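Cell division GTPase FtsZ, diverged (Clostridium botulinum C, PDB 3V3T) belongs to the tubulin/FtsZ family, pairing an N-terminal Rossmann-like domain with a C-terminal domain of the TubZ kind. Local coordinates at residues N141-W146 with Q295-I300; N167-E172 with N176-T181; N184-M189 with K205-K210; F218-D223 with T252-D257. The protein carries 1 engineered substitution. All coordinates share one frame; numbering follows the deposited sequence.

Contact 1 of 4, residues N141-W146 with Q295-I300; sequences NAIACW and QMMNEI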
# COMPACT_ATOMS: atom_id res chain seq x y z
N ASN A 141 8.71 3.14 16.10
CA ASN A 141 8.93 3.65 14.74
C ASN A 141 7.65 3.65 13.91
O ASN A 141 7.37 4.61 13.20
CB ASN A 141 9.99 2.86 13.98
CG ASN A 141 11.39 3.16 14.45
OD1 ASN A 141 11.61 4.09 15.22
ND2 ASN A 141 12.35 2.36 14.00
N ALA A 142 6.91 2.55 13.99
CA ALA A 142 5.70 2.38 13.20
C ALA A 142 4.65 3.42 13.59
O ALA A 142 4.01 4.03 12.73
CB ALA A 142 5.15 0.95 13.37
N ILE A 143 4.48 3.62 14.89
CA ILE A 143 3.59 4.64 15.42
C ILE A 143 4.02 6.03 14.95
O ILE A 143 3.21 6.80 14.45
CB ILE A 143 3.60 4.61 16.96
CG1 ILE A 143 2.79 3.44 17.47
CG2 ILE A 143 3.02 5.89 17.51
CD1 ILE A 143 1.30 3.64 17.27
N ALA A 144 5.31 6.35 15.09
CA ALA A 144 5.82 7.66 14.68
C ALA A 144 5.66 7.84 13.18
O ALA A 144 5.35 8.93 12.69
CB ALA A 144 7.28 7.82 15.09
N CYS A 145 5.86 6.76 12.45
CA CYS A 145 5.70 6.83 11.00
C CYS A 145 4.26 7.14 10.64
O CYS A 145 3.97 8.00 9.81
CB CYS A 145 6.12 5.51 10.36
SG CYS A 145 5.92 5.50 8.59
N TRP A 146 3.35 6.43 11.28
CA TRP A 146 1.94 6.67 11.03
C TRP A 146 1.55 8.11 11.40
O TRP A 146 0.92 8.83 10.62
CB TRP A 146 1.13 5.68 11.86
CG TRP A 146 -0.32 5.92 11.79
CD1 TRP A 146 -1.09 6.54 12.72
CD2 TRP A 146 -1.21 5.52 10.74
NE1 TRP A 146 -2.40 6.56 12.32
CE2 TRP A 146 -2.50 5.93 11.11
CE3 TRP A 146 -1.03 4.84 9.53
CZ2 TRP A 146 -3.62 5.69 10.31
CZ3 TRP A 146 -2.14 4.61 8.72
CH2 TRP A 146 -3.41 5.03 9.12
N GLN A 295 -3.53 1.89 16.43
CA GLN A 295 -3.41 2.30 17.83
C GLN A 295 -3.18 1.12 18.78
O GLN A 295 -2.73 1.31 19.90
CB GLN A 295 -4.61 3.13 18.26
CG GLN A 295 -4.61 4.54 17.67
CD GLN A 295 -5.92 5.29 17.90
OE1 GLN A 295 -6.41 6.00 17.01
NE2 GLN A 295 -6.49 5.14 19.09
N MET A 296 -3.49 -0.09 18.33
CA MET A 296 -3.25 -1.27 19.16
C MET A 296 -1.76 -1.39 19.49
O MET A 296 -1.39 -1.90 20.55
CB MET A 296 -3.73 -2.54 18.48
CG MET A 296 -5.23 -2.58 18.25
SD MET A 296 -5.82 -4.26 17.95
CE MET A 296 -5.94 -4.86 19.64
N MET A 297 -0.91 -0.91 18.59
CA MET A 297 0.52 -0.96 18.84
C MET A 297 0.89 -0.26 20.15
O MET A 297 1.86 -0.64 20.81
CB MET A 297 1.29 -0.37 17.66
CG MET A 297 1.21 -1.19 16.39
SD MET A 297 2.26 -0.54 15.08
CE MET A 297 1.67 1.14 14.91
N ASN A 298 0.11 0.74 20.54
CA ASN A 298 0.33 1.40 21.82
C ASN A 298 0.18 0.45 22.99
O ASN A 298 0.94 0.52 23.96
CB ASN A 298 -0.60 2.60 21.99
CG ASN A 298 -0.12 3.80 21.21
OD1 ASN A 298 1.01 4.25 21.38
ND2 ASN A 298 -0.97 4.31 20.32
N GLU A 299 -0.78 -0.46 22.89
CA GLU A 299 -0.98 -1.46 23.93
C GLU A 299 0.20 -2.43 24.00
O GLU A 299 0.57 -2.90 25.07
CB GLU A 299 -2.29 -2.22 23.70
CG GLU A 299 -2.80 -2.95 24.94
CD GLU A 299 -4.29 -3.20 24.88
OE1 GLU A 299 -4.89 -3.01 23.80
OE2 GLU A 299 -4.87 -3.58 25.93
N ILE A 300 0.80 -2.72 22.84
CA ILE A 300 1.97 -3.59 22.79
C ILE A 300 3.15 -2.90 23.47
O ILE A 300 3.88 -3.50 24.25
CB ILE A 300 2.38 -3.90 21.34
CG1 ILE A 300 1.20 -4.49 20.55
CG2 ILE A 300 3.59 -4.82 21.33
CD1 ILE A 300 0.64 -5.75 21.14

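Contact 2 of 4, residues N167-E172 with N176-T181; sequences NKREKE and NKEFAT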
# COMPACT_ATOMS: atom_id res chain seq x y z
N ASN A 167 1.08 -9.04 11.13
CA ASN A 167 0.47 -10.03 12.02
C ASN A 167 -0.32 -11.07 11.23
O ASN A 167 -0.61 -12.14 11.74
CB ASN A 167 -0.47 -9.38 13.06
CG ASN A 167 0.27 -8.83 14.27
OD1 ASN A 167 1.00 -9.55 14.96
ND2 ASN A 167 0.05 -7.54 14.56
N LYS A 168 -0.69 -10.76 9.99
CA LYS A 168 -1.66 -11.58 9.27
C LYS A 168 -1.06 -12.79 8.55
O LYS A 168 -1.79 -13.66 8.08
CB LYS A 168 -2.48 -10.74 8.28
CG LYS A 168 -3.32 -9.63 8.90
CD LYS A 168 -4.09 -10.11 10.13
CE LYS A 168 -5.29 -10.97 9.76
NZ LYS A 168 -6.19 -10.23 8.83
N ARG A 169 0.27 -12.85 8.47
CA ARG A 169 0.95 -14.01 7.87
C ARG A 169 2.21 -14.38 8.64
O ARG A 169 2.80 -13.54 9.31
CB ARG A 169 1.32 -13.73 6.41
CG ARG A 169 0.15 -13.48 5.48
CD ARG A 169 -0.55 -14.79 5.08
NE ARG A 169 -1.60 -14.53 4.09
CZ ARG A 169 -2.81 -14.07 4.39
NH1 ARG A 169 -3.71 -13.86 3.44
NH2 ARG A 169 -3.13 -13.82 5.66
N GLU A 170 2.62 -15.63 8.51
CA GLU A 170 3.82 -16.10 9.18
C GLU A 170 5.08 -15.35 8.75
O GLU A 170 5.81 -14.81 9.59
CB GLU A 170 4.01 -17.60 8.95
CG GLU A 170 5.07 -18.24 9.84
CD GLU A 170 5.41 -19.66 9.43
OE1 GLU A 170 5.85 -20.44 10.30
OE2 GLU A 170 5.24 -20.00 8.24
N LYS A 171 5.35 -15.30 7.45
CA LYS A 171 6.56 -14.64 6.97
C LYS A 171 6.25 -13.35 6.23
O LYS A 171 5.28 -13.26 5.48
CB LYS A 171 7.36 -15.56 6.04
CG LYS A 171 7.73 -16.92 6.62
CD LYS A 171 8.64 -17.66 5.65
CE LYS A 171 8.62 -19.17 5.87
NZ LYS A 171 9.13 -19.57 7.21
N GLU A 172 7.10 -12.34 6.44
CA GLU A 172 6.99 -11.09 5.71
C GLU A 172 6.91 -11.38 4.22
O GLU A 172 6.14 -10.74 3.49
CB GLU A 172 8.18 -10.17 6.02
CG GLU A 172 8.50 -10.08 7.51
CD GLU A 172 9.12 -8.76 7.91
OE1 GLU A 172 9.06 -7.80 7.11
OE2 GLU A 172 9.66 -8.68 9.03
N ASN A 176 4.40 -9.87 1.29
CA ASN A 176 4.94 -9.21 0.10
C ASN A 176 4.42 -9.83 -1.18
O ASN A 176 3.98 -9.13 -2.08
CB ASN A 176 6.47 -9.28 0.12
CG ASN A 176 7.07 -8.47 1.24
OD1 ASN A 176 6.35 -7.86 2.03
ND2 ASN A 176 8.39 -8.45 1.32
N LYS A 177 4.49 -11.15 -1.25
CA LYS A 177 4.07 -11.86 -2.44
C LYS A 177 2.59 -11.66 -2.67
O LYS A 177 2.15 -11.48 -3.80
CB LYS A 177 4.35 -13.36 -2.31
CG LYS A 177 5.81 -13.75 -2.41
CD LYS A 177 5.96 -15.25 -2.15
CE LYS A 177 7.42 -15.68 -2.17
NZ LYS A 177 7.56 -17.17 -2.11
N GLU A 178 1.82 -11.73 -1.59
CA GLU A 178 0.38 -11.61 -1.72
C GLU A 178 -0.02 -10.20 -2.12
O GLU A 178 -0.92 -10.02 -2.95
CB GLU A 178 -0.33 -12.04 -0.45
CG GLU A 178 -1.84 -12.05 -0.61
CD GLU A 178 -2.52 -13.09 0.26
OE1 GLU A 178 -1.83 -13.95 0.87
OE2 GLU A 178 -3.77 -13.03 0.31
N PHE A 179 0.64 -9.20 -1.55
CA PHE A 179 0.30 -7.83 -1.91
C PHE A 179 0.59 -7.59 -3.37
O PHE A 179 -0.21 -6.98 -4.09
CB PHE A 179 1.04 -6.76 -1.10
CG PHE A 179 0.78 -5.36 -1.61
CD1 PHE A 179 -0.42 -4.72 -1.33
CD2 PHE A 179 1.72 -4.71 -2.42
CE1 PHE A 179 -0.68 -3.44 -1.82
CE2 PHE A 179 1.47 -3.43 -2.91
CZ PHE A 179 0.28 -2.79 -2.61
N ALA A 180 1.74 -8.07 -3.83
CA ALA A 180 2.11 -7.90 -5.21
C ALA A 180 1.05 -8.53 -6.11
O ALA A 180 0.62 -7.93 -7.10
CB ALA A 180 3.47 -8.50 -5.48
N THR A 181 0.61 -9.72 -5.75
CA THR A 181 -0.41 -10.41 -6.54
C THR A 181 -1.72 -9.62 -6.53
O THR A 181 -2.33 -9.40 -7.58
CB THR A 181 -0.62 -11.85 -6.06
OG1 THR A 181 0.61 -12.56 -6.18
CG2 THR A 181 -1.68 -12.57 -6.90

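Contact 3 of 4, residues N184-M189 with K205-K210; sequences NDFMNM and KLLTMK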
# COMPACT_ATOMS: atom_id res chain seq x y z
N ASN A 184 -1.33 -6.25 -8.56
CA ASN A 184 -1.25 -6.52 -9.98
C ASN A 184 -2.58 -7.07 -10.54
O ASN A 184 -2.98 -6.71 -11.65
CB ASN A 184 -0.08 -7.46 -10.29
CG ASN A 184 0.17 -7.59 -11.77
OD1 ASN A 184 0.52 -6.62 -12.45
ND2 ASN A 184 -0.01 -8.80 -12.29
N ASP A 185 -3.26 -7.92 -9.78
CA ASP A 185 -4.58 -8.40 -10.19
C ASP A 185 -5.55 -7.23 -10.30
O ASP A 185 -6.32 -7.14 -11.25
CB ASP A 185 -5.13 -9.42 -9.20
CG ASP A 185 -4.44 -10.76 -9.31
OD1 ASP A 185 -3.72 -10.99 -10.30
OD2 ASP A 185 -4.62 -11.58 -8.39
N PHE A 186 -5.47 -6.33 -9.33
CA PHE A 186 -6.26 -5.11 -9.34
C PHE A 186 -6.04 -4.32 -10.64
O PHE A 186 -6.99 -4.01 -11.36
CB PHE A 186 -5.94 -4.31 -8.07
CG PHE A 186 -6.29 -2.86 -8.14
CD1 PHE A 186 -7.45 -2.44 -8.75
CD2 PHE A 186 -5.46 -1.91 -7.56
CE1 PHE A 186 -7.76 -1.10 -8.79
CE2 PHE A 186 -5.77 -0.58 -7.59
CZ PHE A 186 -6.93 -0.17 -8.21
N MET A 187 -4.79 -4.05 -10.98
CA MET A 187 -4.46 -3.38 -12.24
C MET A 187 -4.89 -4.16 -13.49
O MET A 187 -5.02 -3.57 -14.56
CB MET A 187 -2.97 -3.09 -12.31
CG MET A 187 -2.47 -2.17 -11.21
SD MET A 187 -3.19 -0.52 -11.35
CE MET A 187 -4.75 -0.72 -10.52
N ASN A 188 -5.09 -5.46 -13.38
CA ASN A 188 -5.50 -6.24 -14.57
C ASN A 188 -7.01 -6.37 -14.81
O ASN A 188 -7.42 -7.12 -15.68
CB ASN A 188 -4.90 -7.66 -14.52
CG ASN A 188 -3.42 -7.68 -14.79
OD1 ASN A 188 -2.87 -6.79 -15.45
ND2 ASN A 188 -2.75 -8.72 -14.30
N MET A 189 -7.82 -5.65 -14.03
CA MET A 189 -9.27 -5.76 -14.15
C MET A 189 -9.78 -5.22 -15.48
O MET A 189 -10.94 -5.42 -15.84
CB MET A 189 -9.98 -5.06 -13.00
CG MET A 189 -9.83 -5.75 -11.66
SD MET A 189 -10.42 -4.71 -10.32
CE MET A 189 -12.18 -5.01 -10.41
N LYS A 205 -9.63 5.87 -11.55
CA LYS A 205 -10.41 6.47 -10.46
C LYS A 205 -10.25 5.75 -9.12
O LYS A 205 -10.21 6.38 -8.07
CB LYS A 205 -11.89 6.58 -10.84
CG LYS A 205 -12.21 7.85 -11.61
CD LYS A 205 -13.46 7.74 -12.44
CE LYS A 205 -13.67 9.02 -13.26
NZ LYS A 205 -14.84 8.94 -14.19
N LEU A 206 -10.16 4.42 -9.16
CA LEU A 206 -9.93 3.67 -7.93
C LEU A 206 -8.53 3.96 -7.37
O LEU A 206 -8.35 4.05 -6.16
CB LEU A 206 -10.12 2.17 -8.17
CG LEU A 206 -11.55 1.68 -8.42
CD1 LEU A 206 -11.56 0.36 -9.17
CD2 LEU A 206 -12.37 1.58 -7.12
N LEU A 207 -7.55 4.10 -8.26
CA LEU A 207 -6.18 4.39 -7.90
C LEU A 207 -6.00 5.78 -7.30
O LEU A 207 -5.14 6.00 -6.45
CB LEU A 207 -5.30 4.33 -9.15
CG LEU A 207 -4.55 3.04 -9.46
CD1 LEU A 207 -3.82 3.20 -10.80
CD2 LEU A 207 -3.59 2.67 -8.32
N THR A 208 -6.81 6.73 -7.76
CA THR A 208 -6.63 8.11 -7.32
C THR A 208 -7.52 8.49 -6.14
O THR A 208 -7.44 9.61 -5.64
CB THR A 208 -6.77 9.11 -8.50
OG1 THR A 208 -8.08 9.03 -9.09
CG2 THR A 208 -5.73 8.82 -9.57
N MET A 209 -8.35 7.54 -5.68
CA MET A 209 -9.22 7.79 -4.53
C MET A 209 -8.38 7.86 -3.26
O MET A 209 -7.50 7.03 -3.04
CB MET A 209 -10.28 6.70 -4.39
CG MET A 209 -11.09 6.80 -3.11
SD MET A 209 -12.04 8.33 -2.99
CE MET A 209 -13.13 8.21 -4.39
N LYS A 210 -8.67 8.84 -2.42
CA LYS A 210 -7.86 9.09 -1.24
C LYS A 210 -8.35 8.27 -0.05
O LYS A 210 -9.44 7.71 -0.08
CB LYS A 210 -7.86 10.57 -0.88
CG LYS A 210 -7.58 11.49 -2.05
CD LYS A 210 -6.24 11.19 -2.68
CE LYS A 210 -5.96 12.21 -3.77
NZ LYS A 210 -6.56 13.54 -3.40

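Contact 4 of 4, residues F218-D223 with T252-D257; sequences FDDKED and TTRVVD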
# COMPACT_ATOMS: atom_id res chain seq x y z
N PHE A 218 -11.68 -13.70 -3.47
CA PHE A 218 -12.49 -14.71 -2.81
C PHE A 218 -12.80 -15.90 -3.69
O PHE A 218 -12.71 -15.83 -4.92
CB PHE A 218 -13.79 -14.10 -2.28
CG PHE A 218 -14.72 -13.59 -3.34
CD1 PHE A 218 -15.77 -14.37 -3.80
CD2 PHE A 218 -14.55 -12.31 -3.86
CE1 PHE A 218 -16.64 -13.89 -4.77
CE2 PHE A 218 -15.41 -11.81 -4.82
CZ PHE A 218 -16.46 -12.61 -5.28
N ASP A 219 -13.16 -17.00 -3.03
CA ASP A 219 -13.40 -18.28 -3.68
C ASP A 219 -14.65 -18.28 -4.55
O ASP A 219 -15.72 -17.87 -4.10
CB ASP A 219 -13.52 -19.37 -2.61
CG ASP A 219 -13.59 -20.76 -3.21
OD1 ASP A 219 -13.79 -20.87 -4.43
OD2 ASP A 219 -13.46 -21.73 -2.44
N ASP A 220 -14.50 -18.77 -5.78
CA ASP A 220 -15.62 -18.88 -6.70
C ASP A 220 -16.63 -19.91 -6.19
O ASP A 220 -17.77 -19.97 -6.67
CB ASP A 220 -15.13 -19.30 -8.10
CG ASP A 220 -14.46 -20.66 -8.10
OD1 ASP A 220 -13.68 -20.94 -7.16
OD2 ASP A 220 -14.71 -21.46 -9.03
N LYS A 221 -16.22 -20.70 -5.21
CA LYS A 221 -17.01 -21.83 -4.72
C LYS A 221 -18.18 -21.50 -3.79
O LYS A 221 -19.34 -21.47 -4.22
CB LYS A 221 -16.10 -22.87 -4.06
CG LYS A 221 -15.09 -23.50 -5.00
CD LYS A 221 -14.34 -24.62 -4.31
CE LYS A 221 -13.64 -25.52 -5.32
NZ LYS A 221 -13.29 -26.85 -4.74
N GLU A 222 -17.87 -21.26 -2.51
CA GLU A 222 -18.90 -21.17 -1.48
C GLU A 222 -19.81 -19.95 -1.59
O GLU A 222 -19.67 -19.12 -2.48
CB GLU A 222 -18.28 -21.27 -0.07
CG GLU A 222 -16.97 -20.52 0.09
CD GLU A 222 -16.29 -20.79 1.42
OE1 GLU A 222 -16.98 -21.20 2.38
OE2 GLU A 222 -15.05 -20.60 1.50
N ASP A 223 -20.77 -19.86 -0.67
CA ASP A 223 -21.65 -18.71 -0.58
C ASP A 223 -20.80 -17.42 -0.62
O ASP A 223 -19.75 -17.33 0.01
CB ASP A 223 -22.46 -18.79 0.71
CG ASP A 223 -23.27 -17.54 0.98
OD1 ASP A 223 -24.49 -17.57 0.72
OD2 ASP A 223 -22.70 -16.53 1.45
N THR A 252 -15.53 -10.29 -11.41
CA THR A 252 -15.85 -11.65 -11.02
C THR A 252 -16.01 -12.58 -12.21
O THR A 252 -16.40 -12.15 -13.30
CB THR A 252 -17.15 -11.66 -10.21
OG1 THR A 252 -18.18 -11.01 -10.97
CG2 THR A 252 -16.95 -10.91 -8.89
N THR A 253 -15.72 -13.86 -12.00
CA THR A 253 -15.81 -14.85 -13.07
C THR A 253 -17.25 -15.12 -13.51
O THR A 253 -17.49 -15.47 -14.67
CB THR A 253 -15.15 -16.18 -12.68
OG1 THR A 253 -15.66 -16.61 -11.41
CG2 THR A 253 -13.65 -16.02 -12.58
N ARG A 254 -18.20 -14.97 -12.59
CA ARG A 254 -19.61 -15.17 -12.91
C ARG A 254 -20.43 -13.96 -12.48
O ARG A 254 -19.90 -13.03 -11.87
CB ARG A 254 -20.16 -16.41 -12.21
CG ARG A 254 -19.13 -17.47 -11.86
CD ARG A 254 -19.80 -18.72 -11.29
NE ARG A 254 -18.84 -19.75 -10.91
CZ ARG A 254 -19.13 -21.04 -10.80
NH1 ARG A 254 -20.36 -21.47 -11.04
NH2 ARG A 254 -18.19 -21.91 -10.45
N VAL A 255 -21.72 -13.97 -12.80
CA VAL A 255 -22.65 -12.99 -12.27
C VAL A 255 -22.68 -13.18 -10.76
O VAL A 255 -22.74 -14.31 -10.28
CB VAL A 255 -24.08 -13.22 -12.80
CG1 VAL A 255 -25.10 -12.49 -11.94
CG2 VAL A 255 -24.18 -12.80 -14.26
N VAL A 256 -22.62 -12.08 -10.02
CA VAL A 256 -22.71 -12.16 -8.56
C VAL A 256 -23.74 -11.17 -8.03
O VAL A 256 -24.18 -10.28 -8.74
CB VAL A 256 -21.35 -11.91 -7.88
CG1 VAL A 256 -20.33 -12.92 -8.37
CG2 VAL A 256 -20.88 -10.48 -8.14
N ASP A 257 -24.11 -11.36 -6.77
CA ASP A 257 -25.03 -10.45 -6.11
C ASP A 257 -24.23 -9.31 -5.49
O ASP A 257 -23.61 -9.47 -4.44
CB ASP A 257 -25.80 -11.21 -5.02
CG ASP A 257 -26.66 -10.30 -4.17
OD1 ASP A 257 -26.87 -9.14 -4.57
OD2 ASP A 257 -27.14 -10.75 -3.11

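Contact 1 of 4, residues N141-W146 with Q295-I300
A142 and I143 meet M297 and N298 where two antiparallel helices pack through very few side chains. The short helical segments approach to 9.7 Å between axes and cross at -151°, with I143 and M297 nearest in the backbone. N141, just ahead of them, turns to its own domain: its ND2 bonds to the carbonyl oxygens of A99 and K62, and its backbone O to S104 OG, linking this turn of helix 136-152 to the neighbouring loops and to helix 101-117. A142 then offers a bare methyl to the thioether of M297, with A142 CB 3.7 Å from M297 SD. M98 lies against A142 as well, and P130 touches both A142 and M297, so one loop residue is shared by the two. I143 gives the larger surface. Its ethyl branch does the touching: with CG1 beside the backbone N (chi1 -76°), I143 CD1 comes within 3.5 Å of M297 CE and I143 CG1 within 3.6 Å of the same methyl. The two chains slide past one another in opposite directions, and the bend at the last torsion of M297 (chi3 -56°) folds its methyl against the isoleucine. N298 crosses the tip of I143 at about a right angle, its ND2 lying 3.9 Å from I143 CD1 as packing and not as a bond. The result is an antiparallel helix pair that brings helix 291-306, the last modelled helix, back against helix 136-152 of the Rossmann-like domain.

Contact 2 of 4, residues N167-E172 with N176-T181
E172 and N176 lie one helical turn apart, and the backbone bond from N176 N to E172 O (2.9 Å, N-H...O angle 162°) belongs to the opening of helix 172-187. The segment 167-172 enters this helix as a loop, with K171 at the N-cap position; away from that bond the two backbones diverge until the CA atoms of R169 and E178 stand 9.9 Å apart. Side chains span that gap. R169 bends at its second torsion (chi2 -78°), bringing the guanidinium to the E178 carboxylate at about a right angle between the chains. R169 NE donates to E178 OE1 at 3.3 Å, in the guanidinium plane but from above the carboxylate plane. R169 NH1 adds two weak bonds to E178, at 3.2 Å to both OE1 and OE2. The two flat groups are turned 59° against each other, short of the coplanar two-pronged pairing. The N176 side chain rests on N18 and I19 of helix 14-26. A firmer grip comes from carbonyls: R169 NH2 bonds to K168 O at 2.8 Å and also to E234 O, while K168 NZ donates to K233 O and S235 O. The weakly bonded, tilted salt bridge is therefore probably a supplement to these carbonyls, of which K233, E234 and S235 lie at and just beyond the end of helix 224-233, where the partial negative charge would probably suit both cations.

Contact 3 of 4, residues N184-M189 with K205-K210
F186 and M187 face L206 and L207 in a wholly apolar contact, with no hydrogen bond passing between the segments. Ring-to-aliphatic packing comes first. The far end of the F186 ring enters between two leucines: F186 CZ lies 4.0 Å from L206 CB, and F186 CE2 lies 4.0 Å from L207 CD2. The phenyl crosses both side chains at a slant. With CG anti to the backbone N (chi1 160°), F186 reaches out from helix 172-187 to helix 200-208, and V283 of strand 281-287 touches it too. Sulfur-to-aliphatic packing forms the second group. M187 and L207 meet tip to tip, M187 SD being 3.8 Å from L207 CD1 and M187 CE 3.9 Å from L207 CG. Bends at chi2 (-65°) and chi3 (84°) curl the methionine back so that its methyl sits over one face of the neighbouring F186 ring; the modelled spacing there is implausibly tight and its exact value doubtful. Polar groups work elsewhere on the helix, as D185 does in its salt bridge to K279 and N184 with Y30 and K4. By its place in the chain, helix 172-187 probably corresponds to the central helix between the two domains of tubulin and FtsZ. Across these segments its last turn meets helix 200-208 through the buried apolar groups of F186, M187, L206 and L207, with no polar bond.

Contact 4 of 4, residues F218-D223 with T252-D257
F218 and T252 mark the more buried end of a contact between two loops of the TubZ-like C-terminal domain, where strands 211-217 and 247-252 give out on either side of strand 281-287. The apolar packing is here: F218 CZ lies 4.0 Å from T252 CG2, the ring and the threonine branch meeting at a slant. The ring, placed by chi1 of 65° between the backbone N and the carbonyl carbon, also touches I224 and L228 of helix 224-233. N280 stands between the loops, sharing backbone bonds with F218 and accepting through its OD1 from T253 N. Towards solvent the fit slackens. D220 CB comes no nearer than 4.3 Å to T253 OG1, and the charged pair beyond it is a long salt bridge, with D220 OD2 at 3.8 Å from R254 NH2. The carboxylate oxygen sits in plane at the edge of the guanidinium, yet the planes are 51° apart. Because D220 was modelled in two conformers, this link is tentative, and the extended R254 chain is exposed. The second loop is shaped from within as well: T252 OG1 donates to R254 O at 2.8 Å, nearly in line with the carbonyl bond.

How the contacts relate
Followed from the N terminus, the chain opens contact 1 on helix 136-152 and closes it only on helix 291-306, so the other three contacts all fall within that one wide loop. They come in series and none crosses another. Contact 2 closes a very short turn, from the loop after strand 160-165 into helix 172-187. Contact 3 starts at the far end of the same helix, its centre about 19 Å from that of contact 2, and closes on helix 200-208. Contact 4 then joins loops of the C-terminal domain, about 37 Å centre to centre from contact 1. Together they run from Rossmann-like domain through helix 172-187 to C-terminal sheet, and back.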